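Local atomic coordinates of aminomethyltransferase (Bartonella henselae, PDB entry 3GIR), a protein that belongs to the aminomethyltransferase family, pairing a folate-binding domain with a C-terminal barrel domain. Residues Leu70-Leu78 against Leu177-Val185. Sequence-based numbering, arbitrary orientation.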
ATOM      1  N   LEU A  70      -7.054  15.848   6.493  1.00 17.53           N
ATOM      2  CA  LEU A  70      -8.457  16.099   6.766  1.00 18.49           C
ATOM      3  C   LEU A  70      -9.235  16.337   5.484  1.00 17.37           C
ATOM      4  O   LEU A  70     -10.356  15.837   5.373  1.00 19.81           O
ATOM      5  CB  LEU A  70      -8.619  17.243   7.781  1.00 19.08           C
ATOM      6  CG  LEU A  70      -8.051  16.975   9.184  1.00 20.31           C
ATOM      7  CD1 LEU A  70      -7.977  18.343   9.987  1.00 25.38           C
ATOM      8  CD2 LEU A  70      -8.763  15.880   9.960  1.00 21.12           C
ATOM      9  N   HIS A  71      -8.630  17.017   4.523  1.00 18.33           N
ATOM     10  CA  HIS A  71      -9.263  17.238   3.223  1.00 18.56           C
ATOM     11  C   HIS A  71      -9.668  15.951   2.520  1.00 19.07           C
ATOM     12  O   HIS A  71     -10.777  15.830   1.960  1.00 18.43           O
ATOM     13  CB  HIS A  71      -8.410  18.147   2.318  1.00 19.22           C
ATOM     14  CG  HIS A  71      -9.072  18.421   1.001  1.00 22.32           C
ATOM     15  ND1 HIS A  71      -9.935  19.484   0.826  1.00 21.18           N
ATOM     16  CD2 HIS A  71      -9.046  17.743  -0.172  1.00 20.34           C
ATOM     17  CE1 HIS A  71     -10.377  19.464  -0.427  1.00 21.61           C
ATOM     18  NE2 HIS A  71      -9.878  18.410  -1.046  1.00 21.21           N
ATOM     19  N   THR A  72      -8.800  14.936   2.588  1.00 17.30           N
ATOM     20  CA  THR A  72      -9.029  13.668   1.938  1.00 17.26           C
ATOM     21  C   THR A  72     -10.212  12.961   2.545  1.00 18.35           C
ATOM     22  O   THR A  72     -11.010  12.351   1.847  1.00 20.34           O
ATOM     23  CB  THR A  72      -7.741  12.762   1.956  1.00 17.18           C
ATOM     24  OG1 THR A  72      -6.638  13.467   1.354  1.00 17.70           O
ATOM     25  CG2 THR A  72      -7.911  11.460   1.256  1.00 16.48           C
ATOM     26  N   ARG A  73     -10.337  13.051   3.865  1.00 18.25           N
ATOM     27  CA  ARG A  73     -11.434  12.357   4.541  1.00 18.96           C
ATOM     28  C   ARG A  73     -12.789  13.090   4.373  1.00 19.91           C
ATOM     29  O   ARG A  73     -13.838  12.456   4.572  1.00 21.05           O
ATOM     30  CB  ARG A  73     -11.113  12.113   5.984  1.00 19.46           C
ATOM     31  CG  ARG A  73      -9.964  11.108   6.225  1.00 21.78           C
ATOM     32  CD  ARG A  73     -10.254  10.110   7.317  1.00 18.41           C
ATOM     33  NE  ARG A  73      -9.110   9.339   7.722  1.00 17.52           N
ATOM     34  CZ  ARG A  73      -8.622   8.308   7.041  1.00 18.80           C
ATOM     35  NH1 ARG A  73      -9.220   7.870   5.954  1.00 18.09           N
ATOM     36  NH2 ARG A  73      -7.515   7.735   7.435  1.00 19.26           N
ATOM     37  N   ALA A  74     -12.744  14.375   4.073  1.00 19.46           N
ATOM     38  CA  ALA A  74     -13.967  15.216   3.929  1.00 21.81           C
ATOM     39  C   ALA A  74     -14.409  15.461   2.493  1.00 21.01           C
ATOM     40  O   ALA A  74     -15.609  15.754   2.251  1.00 21.86           O
ATOM     41  CB  ALA A  74     -13.744  16.529   4.676  1.00 22.46           C
ATOM     42  N   HIS A  75     -13.480  15.333   1.529  1.00 19.44           N
ATOM     43  CA  HIS A  75     -13.653  15.831   0.177  1.00 18.15           C
ATOM     44  C   HIS A  75     -13.009  14.852  -0.821  1.00 17.56           C
ATOM     45  O   HIS A  75     -13.372  13.694  -0.851  1.00 18.96           O
ATOM     46  CB  HIS A  75     -13.124  17.283   0.026  1.00 16.31           C
ATOM     47  CG  HIS A  75     -13.866  18.271   0.860  1.00 19.81           C
ATOM     48  ND1 HIS A  75     -15.208  18.568   0.649  1.00 24.14           N
ATOM     49  CD2 HIS A  75     -13.483  18.963   1.958  1.00 24.14           C
ATOM     50  CE1 HIS A  75     -15.606  19.405   1.596  1.00 26.50           C
ATOM     51  NE2 HIS A  75     -14.585  19.656   2.408  1.00 27.95           N
ATOM     52  N   ALA A  76     -12.011  15.302  -1.588  1.00 18.70           N
ATOM     53  CA  ALA A  76     -11.300  14.415  -2.508  1.00 17.08           C
ATOM     54  C   ALA A  76      -9.846  14.900  -2.589  1.00 16.20           C
ATOM     55  O   ALA A  76      -9.568  16.077  -2.827  1.00 17.78           O
ATOM     56  CB  ALA A  76     -11.945  14.445  -3.884  1.00 17.65           C
ATOM     57  N   GLY A  77      -8.918  13.995  -2.300  1.00 16.25           N
ATOM     58  CA  GLY A  77      -7.501  14.286  -2.379  1.00 14.74           C
ATOM     59  C   GLY A  77      -6.915  13.620  -3.604  1.00 14.88           C
ATOM     60  O   GLY A  77      -7.265  12.506  -3.950  1.00 15.76           O
ATOM     61  N   LEU A  78      -6.042  14.339  -4.269  1.00 14.57           N
ATOM     62  CA  LEU A  78      -5.338  13.869  -5.460  1.00 15.36           C
ATOM     63  C   LEU A  78      -3.872  13.632  -5.067  1.00 15.21           C
ATOM     64  O   LEU A  78      -3.177  14.506  -4.538  1.00 15.62           O
ATOM     65  CB  LEU A  78      -5.396  14.921  -6.595  1.00 16.79           C
ATOM     66  CG  LEU A  78      -4.847  14.440  -7.950  1.00 16.54           C
ATOM     67  CD1 LEU A  78      -5.668  13.250  -8.557  1.00 17.02           C
ATOM     68  CD2 LEU A  78      -4.794  15.701  -8.932  1.00 16.41           C
ATOM     69  N   LEU A 177      -7.184   9.219  -6.514  1.00 14.76           N
ATOM     70  CA  LEU A 177      -8.230  10.243  -6.236  1.00 14.78           C
ATOM     71  C   LEU A 177      -9.062   9.593  -5.151  1.00 14.57           C
ATOM     72  O   LEU A 177      -9.778   8.622  -5.386  1.00 16.42           O
ATOM     73  CB  LEU A 177      -9.098  10.521  -7.441  1.00 15.82           C
ATOM     74  CG  LEU A 177     -10.199  11.542  -7.214  1.00 17.64           C
ATOM     75  CD1 LEU A 177      -9.601  12.961  -7.063  1.00 20.20           C
ATOM     76  CD2 LEU A 177     -11.129  11.493  -8.448  1.00 20.87           C
ATOM     77  N   GLN A 178      -9.014  10.125  -3.931  1.00 16.02           N
ATOM     78  CA  GLN A 178      -9.489   9.434  -2.721  1.00 15.48           C
ATOM     79  C   GLN A 178     -10.339  10.344  -1.859  1.00 15.47           C
ATOM     80  O   GLN A 178     -10.066  11.513  -1.710  1.00 16.15           O
ATOM     81  CB  GLN A 178      -8.325   8.961  -1.860  1.00 13.85           C
ATOM     82  CG  GLN A 178      -7.357   8.091  -2.588  1.00 14.25           C
ATOM     83  CD  GLN A 178      -7.854   6.649  -2.716  1.00 14.71           C
ATOM     84  OE1 GLN A 178      -8.142   5.975  -1.690  1.00 16.91           O
ATOM     85  NE2 GLN A 178      -7.809   6.117  -3.963  1.00 14.97           N
ATOM     86  N   GLY A 179     -11.398   9.777  -1.254  1.00 15.94           N
ATOM     87  CA  GLY A 179     -12.264  10.500  -0.360  1.00 17.48           C
ATOM     88  C   GLY A 179     -13.762  10.319  -0.694  1.00 17.42           C
ATOM     89  O   GLY A 179     -14.126   9.776  -1.748  1.00 17.01           O
ATOM     90  N   PRO A 180     -14.607  10.869   0.172  1.00 17.61           N
ATOM     91  CA  PRO A 180     -16.037  10.717  -0.042  1.00 20.03           C
ATOM     92  C   PRO A 180     -16.594  11.410  -1.220  1.00 19.29           C
ATOM     93  O   PRO A 180     -17.686  10.990  -1.673  1.00 21.25           O
ATOM     94  CB  PRO A 180     -16.636  11.253   1.265  1.00 20.43           C
ATOM     95  CG  PRO A 180     -15.577  12.217   1.764  1.00 21.44           C
ATOM     96  CD  PRO A 180     -14.314  11.487   1.460  1.00 19.71           C
ATOM     97  N   GLN A 181     -15.882  12.387  -1.769  1.00 19.93           N
ATOM     98  CA  GLN A 181     -16.313  13.047  -2.981  1.00 20.15           C
ATOM     99  C   GLN A 181     -15.607  12.578  -4.242  1.00 19.87           C
ATOM    100  O   GLN A 181     -15.819  13.077  -5.336  1.00 20.03           O
ATOM    101  CB  GLN A 181     -16.312  14.529  -2.818  1.00 20.52           C
ATOM    102  CG  GLN A 181     -17.194  15.056  -1.694  1.00 23.67           C
ATOM    103  CD  GLN A 181     -17.097  16.556  -1.517  1.00 23.84           C
ATOM    104  OE1 GLN A 181     -16.037  17.177  -1.541  1.00 23.43           O
ATOM    105  NE2 GLN A 181     -18.276  17.182  -1.329  1.00 33.31           N
ATOM    106  N   ALA A 182     -14.707  11.611  -4.088  1.00 19.46           N
ATOM    107  CA  ALA A 182     -13.915  11.181  -5.226  1.00 19.20           C
ATOM    108  C   ALA A 182     -14.761  10.671  -6.399  1.00 19.94           C
ATOM    109  O   ALA A 182     -14.470  10.987  -7.547  1.00 19.45           O
ATOM    110  CB  ALA A 182     -12.873  10.090  -4.801  1.00 17.63           C
ATOM    111  N   ALA A 183     -15.761   9.833  -6.111  1.00 18.42           N
ATOM    112  CA  ALA A 183     -16.651   9.264  -7.125  1.00 19.53           C
ATOM    113  C   ALA A 183     -17.422  10.335  -7.861  1.00 18.78           C
ATOM    114  O   ALA A 183     -17.529  10.272  -9.078  1.00 20.86           O
ATOM    115  CB  ALA A 183     -17.597   8.206  -6.497  1.00 19.96           C
ATOM    116  N   ALA A 184     -17.867  11.345  -7.143  1.00 20.66           N
ATOM    117  CA  ALA A 184     -18.588  12.439  -7.762  1.00 20.38           C
ATOM    118  C   ALA A 184     -17.672  13.281  -8.651  1.00 21.83           C
ATOM    119  O   ALA A 184     -18.011  13.618  -9.788  1.00 22.49           O
ATOM    120  CB  ALA A 184     -19.315  13.275  -6.693  1.00 21.00           C
ATOM    121  N   VAL A 185     -16.433  13.530  -8.176  1.00 18.82           N
ATOM    122  CA  VAL A 185     -15.430  14.245  -8.957  1.00 19.91           C
ATOM    123  C   VAL A 185     -15.152  13.478 -10.264  1.00 19.74           C
ATOM    124  O   VAL A 185     -15.079  14.099 -11.341  1.00 20.46           O
ATOM    125  CB  VAL A 185     -14.125  14.480  -8.131  1.00 18.77           C
ATOM    126  CG1 VAL A 185     -12.992  14.975  -9.009  1.00 20.25           C
ATOM    127  CG2 VAL A 185     -14.387  15.390  -6.975  1.00 18.15           C
TER
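His-75 ND1 donates to Gln-181 OE1 over 2.7 Å, with 152° at the hydrogen, the shortest polar bond between the two segments. The Gln-181 chain, extended beyond CG (chi2 177°), lies beside the histidine and brings OE1 to its ring edge; OE1 is in the ring plane, yet ND1 sits 50° out of the amide plane. Next to this bond, Gln-181 N reaches His-75 O at 3.0 Å. Pro-180 CG packs 3.3 Å from Arg-73 O at the end of helix 65-74.

In the strands, Gly-77 N bonds to Gln-178 O at 2.8 Å, and Ala-76 CA adds a C-H...O contact to the same oxygen. The return bond from Gln-178 N to Gly-77 O makes these residues an antiparallel hydrogen-bonded pair, followed by the non-hydrogen-bonded pair Leu-78 and Leu-177, whose CD1 methyls meet at 4.2 Å. Ala-76 CB touches both Leu-177 CD1 and Val-185 CG2, at 4.2 and 4.1 Å. Thr-72 CG2 lies side by side with Gln-178 CB, while Thr-72 OG1 bonds to Glu-68 O. The amide of Gln-178 turns off to Thr-216, Ser-213 and Phe-221.

Strands 76-80 and 173-178 are antiparallel neighbours in a mixed sheet of the folate-binding domain, with 243-245 on the other side of 76-80. Because a carboxamide oxygen can only accept, ND1 must be the donor; OE1, in plane at the ring edge, would then help to fix the ring's rotation where helix 65-74 gives way to strand.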